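Local coordinates for protein fructokinase (PDB 5EYN) that phosphorylates D-fructose with ATP as a PfkB-family (ribokinase-like) carbohydrate kinase, binding the sugar, the nucleotide and a metal ion, at residues V28-P33 / S99-D104; S112-V117 / R176-S181. All coordinates share one frame; numbering follows the deposited sequence.

Interaction 1 of 2, residues V28-P33 / S99-D104. With FRU (beta-D-fructofuranose), chain B.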
loop_
_atom_site.group_PDB
_atom_site.type_symbol
_atom_site.label_atom_id
_atom_site.label_comp_id
_atom_site.label_asym_id
_atom_site.label_seq_id
_atom_site.Cartn_x
_atom_site.Cartn_y
_atom_site.Cartn_z
ATOM N N VAL A 28 9.657 6.183 -0.903
ATOM C CA VAL A 28 8.550 5.294 -1.179
ATOM C C VAL A 28 9.047 3.926 -1.558
ATOM O O VAL A 28 10.167 3.776 -2.032
ATOM C CB VAL A 28 7.671 5.801 -2.324
ATOM C CG1 VAL A 28 7.484 7.323 -2.285
ATOM C CG2 VAL A 28 8.164 5.366 -3.654
ATOM N N VAL A 29 8.199 2.933 -1.347
ATOM C CA VAL A 29 8.443 1.622 -1.926
ATOM C C VAL A 29 7.668 1.511 -3.227
ATOM O O VAL A 29 6.436 1.619 -3.249
ATOM C CB VAL A 29 8.099 0.468 -0.951
ATOM C CG1 VAL A 29 8.097 -0.865 -1.670
ATOM C CG2 VAL A 29 9.088 0.447 0.206
ATOM N N ASP A 30 8.420 1.329 -4.313
ATOM C CA ASP A 30 7.860 1.076 -5.627
ATOM C C ASP A 30 7.745 -0.439 -5.820
ATOM O O ASP A 30 8.739 -1.180 -5.758
ATOM C CB ASP A 30 8.763 1.634 -6.735
ATOM C CG ASP A 30 8.765 3.155 -6.827
ATOM O OD1 ASP A 30 7.751 3.800 -6.492
ATOM O OD2 ASP A 30 9.787 3.687 -7.321
ATOM N N LEU A 31 6.532 -0.901 -6.062
ATOM C CA LEU A 31 6.265 -2.304 -6.344
ATOM C C LEU A 31 6.249 -2.461 -7.857
ATOM O O LEU A 31 5.361 -1.965 -8.539
ATOM C CB LEU A 31 4.922 -2.686 -5.716
ATOM C CG LEU A 31 4.871 -2.605 -4.195
ATOM C CD1 LEU A 31 3.436 -2.738 -3.704
ATOM C CD2 LEU A 31 5.764 -3.641 -3.541
ATOM N N ILE A 32 7.265 -3.135 -8.374
ATOM C CA ILE A 32 7.504 -3.174 -9.807
ATOM C C ILE A 32 7.328 -4.603 -10.301
ATOM O O ILE A 32 8.013 -5.511 -9.824
ATOM C CB ILE A 32 8.908 -2.647 -10.157
ATOM C CG1 ILE A 32 9.025 -1.203 -9.644
ATOM C CG2 ILE A 32 9.155 -2.727 -11.659
ATOM C CD1 ILE A 32 10.310 -0.495 -10.060
ATOM N N PRO A 33 6.406 -4.807 -11.248
ATOM C CA PRO A 33 6.168 -6.165 -11.751
ATOM C C PRO A 33 7.440 -6.848 -12.218
ATOM O O PRO A 33 8.268 -6.246 -12.902
ATOM C CB PRO A 33 5.235 -5.936 -12.937
ATOM C CG PRO A 33 4.498 -4.670 -12.575
ATOM C CD PRO A 33 5.531 -3.824 -11.911
ATOM N N SER A 99 4.643 5.748 1.944
ATOM C CA SER A 99 4.120 5.711 0.596
ATOM C C SER A 99 4.472 4.392 -0.099
ATOM O O SER A 99 5.613 3.931 -0.053
ATOM C CB SER A 99 4.677 6.872 -0.207
ATOM O OG SER A 99 4.133 6.867 -1.511
ATOM N N THR A 100 3.471 3.824 -0.753
ATOM C CA THR A 100 3.558 2.558 -1.461
ATOM C C THR A 100 2.957 2.758 -2.828
ATOM O O THR A 100 1.793 3.116 -2.949
ATOM C CB THR A 100 2.791 1.476 -0.706
ATOM O OG1 THR A 100 3.315 1.368 0.610
ATOM C CG2 THR A 100 2.922 0.131 -1.389
ATOM N N VAL A 101 3.765 2.524 -3.859
ATOM C CA VAL A 101 3.383 2.858 -5.206
ATOM C C VAL A 101 3.461 1.608 -6.071
ATOM O O VAL A 101 4.447 0.871 -6.042
ATOM C CB VAL A 101 4.316 3.943 -5.760
ATOM C CG1 VAL A 101 4.064 4.191 -7.232
ATOM C CG2 VAL A 101 4.150 5.229 -4.967
ATOM N N VAL A 102 2.409 1.348 -6.831
ATOM C CA VAL A 102 2.386 0.223 -7.765
ATOM C C VAL A 102 2.723 0.739 -9.159
ATOM O O VAL A 102 2.126 1.695 -9.647
ATOM C CB VAL A 102 1.015 -0.472 -7.764
ATOM C CG1 VAL A 102 0.985 -1.617 -8.760
ATOM C CG2 VAL A 102 0.690 -0.968 -6.367
ATOM N N VAL A 103 3.723 0.131 -9.781
ATOM C CA VAL A 103 4.181 0.558 -11.103
ATOM C C VAL A 103 3.614 -0.314 -12.229
ATOM O O VAL A 103 3.598 -1.540 -12.119
ATOM C CB VAL A 103 5.721 0.532 -11.169
ATOM C CG1 VAL A 103 6.233 0.995 -12.526
ATOM C CG2 VAL A 103 6.329 1.375 -10.049
ATOM N N ASP A 104 3.163 0.329 -13.306
ATOM C CA ASP A 104 2.756 -0.352 -14.547
ATOM C C ASP A 104 3.815 -0.071 -15.608
ATOM O O ASP A 104 3.953 1.059 -16.072
ATOM C CB ASP A 104 1.395 0.195 -14.997
ATOM C CG ASP A 104 0.853 -0.490 -16.243
ATOM O OD1 ASP A 104 -0.306 -0.193 -16.618
ATOM O OD2 ASP A 104 1.561 -1.320 -16.841
HETATM C C1 FRU B . 7.000 9.465 -6.533
HETATM C C2 FRU B . 7.495 8.513 -7.614
HETATM C C3 FRU B . 8.081 7.194 -7.154
HETATM C C4 FRU B . 9.215 6.931 -8.089
HETATM C C5 FRU B . 9.618 8.312 -8.471
HETATM C C6 FRU B . 10.162 8.435 -9.873
HETATM O O1 FRU B . 8.056 9.946 -5.761
HETATM O O2 FRU B . 6.403 8.261 -8.445
HETATM O O3 FRU B . 7.058 6.243 -7.153
HETATM O O4 FRU B . 10.285 6.271 -7.504
HETATM O O5 FRU B . 8.501 9.172 -8.318
HETATM O O6 FRU B . 10.504 9.765 -10.179
#
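With chi1 -72°, CG of Asp30 stands beside its own backbone N and anti to the carbonyl carbon, on the same sheet face as Val101, whose CB comes to 3.5 Å from Asp30 OD1. Val101 has CG1 anti to its backbone N, and this methyl reaches fructose O3 at 3.6 Å. Both carboxylate oxygens of Asp30 grip the sugar: fructose O3 donates to Asp30 OD1 and fructose O4 to Asp30 OD2, both at 2.6 Å, which fixes the rotation of the group. Val28 CG2 packs on O3 and C3 of the sugar, and its CG1 meets CB and OG of Ser99. The strands run parallel, with axes 4.7 Å apart at 21°. Four backbone hydrogen bonds join them, Leu31 N to Val101 O being short and straight (2.7 Å, 179° at the hydrogen). Strand 28-33 is hydrogen-bonded on its other edge to strand 38-44, and strand 99-103 to strand 113-115, giving the small four-stranded sheet that in ribokinase-like kinases forms a lid over the sugar site. On the face away from fructose, the Leu31 and Thr100 side chains cross obliquely, Leu31 CD1 touching Thr100 CG2 at 3.7 Å; here the second subunit packs its own Leu31 on Leu31 and its Phe72 on Val102. At the far end Ile32 and Val103 lie side by side, pointing the same way, Ile32 CG1 3.8 Å from Val103 CG2. Pro33 sets its ring carbons CG and CD against the carbonyl oxygen of Val103, while its own O accepts a bond from Lys306.

Interaction 2 of 2, residues S112-V117 / R176-S181. With FRU (beta-D-fructofuranose), chain B.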
loop_
_atom_site.group_PDB
_atom_site.type_symbol
_atom_site.label_atom_id
_atom_site.label_comp_id
_atom_site.label_asym_id
_atom_site.label_seq_id
_atom_site.Cartn_x
_atom_site.Cartn_y
_atom_site.Cartn_z
ATOM N N SER A 112 2.399 5.753 -15.099
ATOM C CA SER A 112 2.821 4.419 -14.669
ATOM C C SER A 112 2.625 4.136 -13.182
ATOM O O SER A 112 2.845 3.011 -12.739
ATOM C CB SER A 112 4.297 4.165 -15.001
ATOM O OG SER A 112 5.140 4.840 -14.070
ATOM N N PHE A 113 2.220 5.136 -12.411
ATOM C CA PHE A 113 2.172 4.980 -10.959
ATOM C C PHE A 113 0.768 5.016 -10.391
ATOM O O PHE A 113 -0.041 5.836 -10.797
ATOM C CB PHE A 113 2.971 6.093 -10.280
ATOM C CG PHE A 113 4.404 6.164 -10.721
ATOM C CD1 PHE A 113 4.864 7.276 -11.390
ATOM C CD2 PHE A 113 5.292 5.136 -10.452
ATOM C CE1 PHE A 113 6.181 7.354 -11.800
ATOM C CE2 PHE A 113 6.619 5.212 -10.859
ATOM C CZ PHE A 113 7.064 6.320 -11.533
ATOM N N THR A 114 0.497 4.121 -9.450
ATOM C CA THR A 114 -0.695 4.205 -8.624
ATOM C C THR A 114 -0.259 4.339 -7.174
ATOM O O THR A 114 0.442 3.464 -6.645
ATOM C CB THR A 114 -1.559 2.938 -8.746
ATOM O OG1 THR A 114 -1.935 2.732 -10.114
ATOM C CG2 THR A 114 -2.821 3.059 -7.892
ATOM N N PHE A 115 -0.669 5.427 -6.533
ATOM C CA PHE A 115 -0.323 5.687 -5.147
ATOM C C PHE A 115 -1.323 5.047 -4.209
ATOM O O PHE A 115 -2.491 5.428 -4.186
ATOM C CB PHE A 115 -0.234 7.199 -4.922
ATOM C CG PHE A 115 0.963 7.806 -5.594
ATOM C CD1 PHE A 115 2.105 8.086 -4.877
ATOM C CD2 PHE A 115 0.971 8.004 -6.962
ATOM C CE1 PHE A 115 3.228 8.578 -5.506
ATOM C CE2 PHE A 115 2.086 8.499 -7.588
ATOM C CZ PHE A 115 3.220 8.784 -6.872
ATOM N N MET A 116 -0.883 4.048 -3.455
ATOM C CA MET A 116 -1.794 3.328 -2.580
ATOM C C MET A 116 -2.010 3.985 -1.226
ATOM O O MET A 116 -3.020 3.716 -0.572
ATOM C CB MET A 116 -1.344 1.884 -2.378
ATOM C CG MET A 116 -1.282 1.076 -3.650
ATOM S SD MET A 116 -2.803 1.047 -4.593
ATOM C CE MET A 116 -3.882 0.181 -3.446
ATOM N N VAL A 117 -1.073 4.829 -0.804
ATOM C CA VAL A 117 -1.142 5.452 0.515
ATOM C C VAL A 117 -1.265 6.956 0.339
ATOM O O VAL A 117 -0.310 7.637 -0.048
ATOM C CB VAL A 117 0.091 5.097 1.378
ATOM C CG1 VAL A 117 -0.040 5.696 2.764
ATOM C CG2 VAL A 117 0.273 3.592 1.473
ATOM N N ARG A 176 2.542 14.251 -9.965
ATOM C CA ARG A 176 1.766 13.063 -9.661
ATOM C C ARG A 176 0.420 13.547 -9.121
ATOM O O ARG A 176 0.216 13.670 -7.907
ATOM C CB ARG A 176 2.490 12.193 -8.627
ATOM C CG ARG A 176 3.943 11.840 -8.979
ATOM C CD ARG A 176 4.069 10.827 -10.106
ATOM N NE ARG A 176 5.466 10.446 -10.211
ATOM C CZ ARG A 176 6.369 11.066 -10.954
ATOM N NH1 ARG A 176 6.048 12.059 -11.757
ATOM N NH2 ARG A 176 7.626 10.656 -10.916
ATOM N N GLU A 177 -0.493 13.851 -10.033
ATOM C CA GLU A 177 -1.715 14.573 -9.672
ATOM C C GLU A 177 -2.537 13.848 -8.630
ATOM O O GLU A 177 -3.150 14.491 -7.785
ATOM C CB GLU A 177 -2.586 14.812 -10.913
ATOM C CG GLU A 177 -3.814 15.673 -10.673
ATOM C CD GLU A 177 -4.606 15.870 -11.946
ATOM O OE1 GLU A 177 -5.148 14.874 -12.471
ATOM O OE2 GLU A 177 -4.659 17.013 -12.436
ATOM N N GLU A 178 -2.577 12.516 -8.679
ATOM C CA GLU A 178 -3.508 11.804 -7.806
ATOM C C GLU A 178 -3.169 11.944 -6.326
ATOM O O GLU A 178 -4.006 11.681 -5.467
ATOM C CB GLU A 178 -3.614 10.327 -8.162
ATOM C CG GLU A 178 -2.455 9.482 -7.627
ATOM C CD GLU A 178 -2.867 8.021 -7.434
ATOM O OE1 GLU A 178 -3.775 7.695 -6.610
ATOM O OE2 GLU A 178 -2.300 7.192 -8.125
ATOM N N VAL A 179 -1.951 12.366 -6.022
ATOM C CA VAL A 179 -1.541 12.542 -4.634
ATOM C C VAL A 179 -2.211 13.775 -3.988
ATOM O O VAL A 179 -2.304 13.872 -2.762
ATOM C CB VAL A 179 0.013 12.645 -4.582
ATOM C CG1 VAL A 179 0.538 12.937 -3.188
ATOM C CG2 VAL A 179 0.616 11.369 -5.114
ATOM N N TRP A 180 -2.659 14.718 -4.809
ATOM C CA TRP A 180 -3.268 15.962 -4.342
ATOM C C TRP A 180 -4.709 15.719 -3.941
ATOM O O TRP A 180 -5.514 15.265 -4.742
ATOM C CB TRP A 180 -3.222 17.013 -5.462
ATOM C CG TRP A 180 -1.837 17.393 -5.823
ATOM C CD1 TRP A 180 -0.886 16.594 -6.392
ATOM C CD2 TRP A 180 -1.208 18.649 -5.592
ATOM N NE1 TRP A 180 0.289 17.285 -6.531
ATOM C CE2 TRP A 180 0.124 18.546 -6.043
ATOM C CE3 TRP A 180 -1.639 19.856 -5.044
ATOM C CZ2 TRP A 180 1.019 19.602 -5.973
ATOM C CZ3 TRP A 180 -0.742 20.914 -4.981
ATOM C CH2 TRP A 180 0.571 20.774 -5.432
ATOM N N SER A 181 -5.058 16.030 -2.697
ATOM C CA SER A 181 -6.452 15.934 -2.302
ATOM C C SER A 181 -7.291 17.003 -3.008
ATOM O O SER A 181 -8.486 16.790 -3.226
ATOM C CB SER A 181 -6.592 15.968 -0.779
ATOM O OG SER A 181 -6.314 17.230 -0.226
HETATM C C1 FRU B . 7.000 9.465 -6.533
HETATM C C2 FRU B . 7.495 8.513 -7.614
HETATM C C3 FRU B . 8.081 7.194 -7.154
HETATM C C4 FRU B . 9.215 6.931 -8.089
HETATM C C5 FRU B . 9.618 8.312 -8.471
HETATM C C6 FRU B . 10.162 8.435 -9.873
HETATM O O1 FRU B . 8.056 9.946 -5.761
HETATM O O2 FRU B . 6.403 8.261 -8.445
HETATM O O3 FRU B . 7.058 6.243 -7.153
HETATM O O4 FRU B . 10.285 6.271 -7.504
HETATM O O5 FRU B . 8.501 9.172 -8.318
HETATM O O6 FRU B . 10.504 9.765 -10.179
HETATM O O HOH W 1 -2.277 6.503 -11.466
#
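Phe115 and Val179 form the tight part of this contact: CG2 of Val179 sits over the centre of the Phe115 ring, a CH-pi contact of 3.6 Å to the centroid. The tip of the same ring, CZ, presses on Arg176 CG at 3.8 Å, the two side chains crossing at about a right angle. The arginine chain bends at chi2, and Phe113 CE1 lies over a face of its guanidinium, the two planes 15° apart; Arg176 NE is 3.4 Å from Phe113 CD1. Fructose completes this packed side. Its O2 lies over the centre of the Phe113 ring, opposite Ser112 OG, and accepts a nearly straight bond from Arg176 NE (3.0 Å, 172°), while NH2 donates to the ring oxygen O5 along a more bent path. The other side, around Glu178 in the 3-10 turn 177-179, is partly exposed, and a polar bond at the ring's edge takes the place of face-on packing. Glu178 CG lies between the backbone N and carbonyl carbon (chi1 79°), and beyond it the extended chain carries OE2 to the edge of the Phe115 ring, near its plane. There OE2 accepts the Phe115 N-H at 2.9 Å, the donor standing above the carboxylate plane. The other oxygen, OE1, forms salt bridges with Lys118 and with Arg97 of the second subunit, so Glu178 ties loop 176-181 to both the lid strand and the dimer interface. Arg176 NH2 also donates to a fluorine of beryllium trifluoride, a gamma-phosphate mimic; one guanidinium thus bonds both the sugar and the phosphate mimic, consistent with a part in aligning substrate and phosphoryl group for transfer.

Overall arrangement
Interaction 1 is buried pairing inside the four-stranded lid sheet; interaction 2, partly buried, joins an edge strand of the lid, 113-115, to the loop between strand 168-172 and helix 186-194. The two are continuous: strands 99-103 and 113-115 are antiparallel neighbours, and Val101 packs on both Phe113 and Phe115, its CG2 being 3.5 Å from Phe115 CD1. Their chemistry differs accordingly. Backbone bonds hold 28-33 to 99-104, whereas side chains bring 112-117 and 176-181 together. Both touch fructose, interaction 1 through a carboxylate taking sugar hydroxyls and interaction 2 through a guanidinium and aromatic rings. Both also meet the second subunit, by mainly apolar packing in interaction 1 and additionally by charge in interaction 2.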